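Small nuclear ribonucleoprotein homolog (Pyrobaculum aerophilum, PDB 1M5Q) forms a 14-subunit assembly of Sm-like subunits and, like other members of the Sm family, probably binds RNA. Local coordinates at residues Ala3-Leu8 with Gly25-Val30. Numbering follows the deposited sequence.
Sequences AELNNL and GVLHAV. With CD (cadmium ion), chain B; CD (cadmium ion), chain C.
Leu27 holds CG anti to its backbone N (chi1 177°), and its second torsion (chi2 63°, to CD1) goes with CD2 lying against Leu5 O and Leu8 CB, while Leu5 has CG anti to its own carbonyl carbon (chi1 -75°), the start of a branch that ends with CD1 near Val30 CG1. Leu27 CD2 lies 3.0 Å from Leu5 O, a tight approach of a methyl to a carbonyl oxygen that also accepts the backbone hydrogen bond from Leu8 N (2.8 Å) as the helix ends. The same methyl packs on Leu8 CB at 3.9 Å, so Leu27 bridges the end of helix 2-6 and the turn that follows. Val30 is the second foothold: its side chain crosses that of Leu5 at about a right angle, with CG2 against Leu5 CB at 4.0 Å. This is the Sm fold, in which a short N-terminal helix lies against a strongly bent antiparallel sheet; here helix 2-6 meets strand 22-30, and Ile36 of the adjoining strand touches both Leu27 and Val30. No direct hydrogen bond links the two segments. Instead one water donates to Asn6 OD1 (3.1 Å) and to Val30 O (2.7 Å), tying the amide side chain to the strand end. His28 and Ala29 both face Val37 in a classic beta bulge, and their CB atoms point away from the helix. From the bulge, His28 NE2 binds a cadmium ion at 2.4 Å, with two waters and one atom from elsewhere in the structure. Glu4 ligates a different cadmium through OE2 at 2.6 Å, a site shared with a water and His28 of a neighbouring subunit. Arg51 of that subunit also hydrogen-bonds to Glu4 OE2, and its Phe53 packs on Leu5, placing the helix at a subunit interface of the 14-mer.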
loop_
_atom_site.group_PDB
_atom_site.type_symbol
_atom_site.label_atom_id
_atom_site.label_comp_id
_atom_site.label_asym_id
_atom_site.label_seq_id
_atom_site.Cartn_x
_atom_site.Cartn_y
_atom_site.Cartn_z
ATOM N N ALA H 3 13.581 -16.748 -7.040
ATOM C CA ALA H 3 14.330 -17.768 -7.772
ATOM C C ALA H 3 15.440 -18.439 -6.927
ATOM O O ALA H 3 15.555 -19.660 -6.958
ATOM C CB ALA H 3 14.972 -17.171 -9.076
ATOM N N GLU H 4 16.257 -17.666 -6.205
ATOM C CA GLU H 4 17.321 -18.263 -5.388
ATOM C C GLU H 4 16.690 -19.241 -4.355
ATOM O O GLU H 4 17.193 -20.330 -4.140
ATOM C CB GLU H 4 18.204 -17.188 -4.649
ATOM C CG GLU H 4 18.994 -16.173 -5.540
ATOM C CD GLU H 4 20.469 -15.766 -5.048
ATOM O OE1 GLU H 4 20.847 -14.581 -5.284
ATOM O OE2 GLU H 4 21.270 -16.588 -4.487
ATOM N N LEU H 5 15.568 -18.860 -3.755
ATOM C CA LEU H 5 14.885 -19.685 -2.752
ATOM C C LEU H 5 14.254 -20.925 -3.336
ATOM O O LEU H 5 14.284 -22.025 -2.732
ATOM C CB LEU H 5 13.806 -18.866 -2.054
ATOM C CG LEU H 5 14.374 -17.871 -1.045
ATOM C CD1 LEU H 5 13.226 -17.196 -0.283
ATOM C CD2 LEU H 5 15.274 -18.617 -0.087
ATOM N N ASN H 6 13.642 -20.768 -4.497
ATOM C CA ASN H 6 13.072 -21.938 -5.123
ATOM C C ASN H 6 14.203 -22.951 -5.373
ATOM O O ASN H 6 13.907 -24.145 -5.467
ATOM C CB ASN H 6 12.381 -21.591 -6.457
ATOM C CG ASN H 6 11.219 -22.518 -6.773
ATOM O OD1 ASN H 6 10.136 -22.437 -6.153
ATOM N ND2 ASN H 6 11.427 -23.414 -7.734
ATOM N N ASN H 7 15.471 -22.505 -5.473
ATOM C CA ASN H 7 16.576 -23.466 -5.692
ATOM C C ASN H 7 17.002 -24.185 -4.408
ATOM O O ASN H 7 17.851 -25.093 -4.450
ATOM C CB ASN H 7 17.822 -22.826 -6.335
ATOM C CG ASN H 7 17.652 -22.568 -7.852
ATOM O OD1 ASN H 7 17.067 -23.364 -8.549
ATOM N ND2 ASN H 7 18.183 -21.446 -8.346
ATOM N N LEU H 8 16.385 -23.797 -3.284
ATOM C CA LEU H 8 16.683 -24.421 -1.993
ATOM C C LEU H 8 15.579 -25.321 -1.487
ATOM O O LEU H 8 15.628 -25.743 -0.344
ATOM C CB LEU H 8 16.995 -23.362 -0.912
ATOM C CG LEU H 8 18.276 -22.584 -1.160
ATOM C CD1 LEU H 8 18.274 -21.377 -0.270
ATOM C CD2 LEU H 8 19.514 -23.468 -0.977
ATOM N N GLY H 25 13.796 -24.982 9.429
ATOM C CA GLY H 25 13.182 -26.213 8.940
ATOM C C GLY H 25 13.478 -26.378 7.466
ATOM O O GLY H 25 14.234 -25.604 6.917
ATOM N N VAL H 26 12.863 -27.362 6.841
ATOM C CA VAL H 26 13.064 -27.629 5.452
ATOM C C VAL H 26 12.186 -26.670 4.628
ATOM O O VAL H 26 10.998 -26.503 4.903
ATOM C CB VAL H 26 12.727 -29.129 5.092
ATOM C CG1 VAL H 26 12.861 -29.336 3.587
ATOM C CG2 VAL H 26 13.732 -30.092 5.794
ATOM N N LEU H 27 12.804 -26.000 3.658
ATOM C CA LEU H 27 12.051 -25.096 2.793
ATOM C C LEU H 27 11.158 -25.963 1.922
ATOM O O LEU H 27 11.613 -26.699 1.033
ATOM C CB LEU H 27 13.020 -24.284 1.911
ATOM C CG LEU H 27 12.296 -23.371 0.929
ATOM C CD1 LEU H 27 11.499 -22.361 1.760
ATOM C CD2 LEU H 27 13.302 -22.648 0.024
ATOM N N HIS H 28 9.873 -25.850 2.171
ATOM C CA HIS H 28 8.827 -26.606 1.503
ATOM C C HIS H 28 8.145 -25.889 0.294
ATOM O O HIS H 28 7.815 -26.532 -0.695
ATOM C CB HIS H 28 7.780 -26.931 2.555
ATOM C CG HIS H 28 6.753 -27.904 2.105
ATOM N ND1 HIS H 28 7.040 -29.233 1.871
ATOM C CD2 HIS H 28 5.439 -27.750 1.827
ATOM C CE1 HIS H 28 5.950 -29.857 1.465
ATOM N NE2 HIS H 28 4.966 -28.981 1.432
ATOM N N ALA H 29 7.896 -24.593 0.396
ATOM C CA ALA H 29 7.258 -23.859 -0.702
ATOM C C ALA H 29 7.565 -22.390 -0.609
ATOM O O ALA H 29 7.702 -21.842 0.504
ATOM C CB ALA H 29 5.716 -24.043 -0.670
ATOM N N VAL H 30 7.672 -21.725 -1.755
ATOM C CA VAL H 30 7.923 -20.291 -1.707
ATOM C C VAL H 30 7.083 -19.735 -2.841
ATOM O O VAL H 30 7.076 -20.335 -3.914
ATOM C CB VAL H 30 9.372 -19.939 -2.045
ATOM C CG1 VAL H 30 9.586 -18.429 -1.947
ATOM C CG2 VAL H 30 10.323 -20.640 -1.089
HETATM CD CD CD B . 23.498 -16.342 -5.893
HETATM CD CD CD C . 2.752 -29.084 0.537
HETATM O O HOH W 1 8.168 -20.056 -6.399
HETATM O O HOH W 2 1.905 -27.348 2.138
HETATM O O HOH W 3 3.718 -31.016 -0.857
HETATM O O HOH W 4 24.411 -18.876 -5.486
#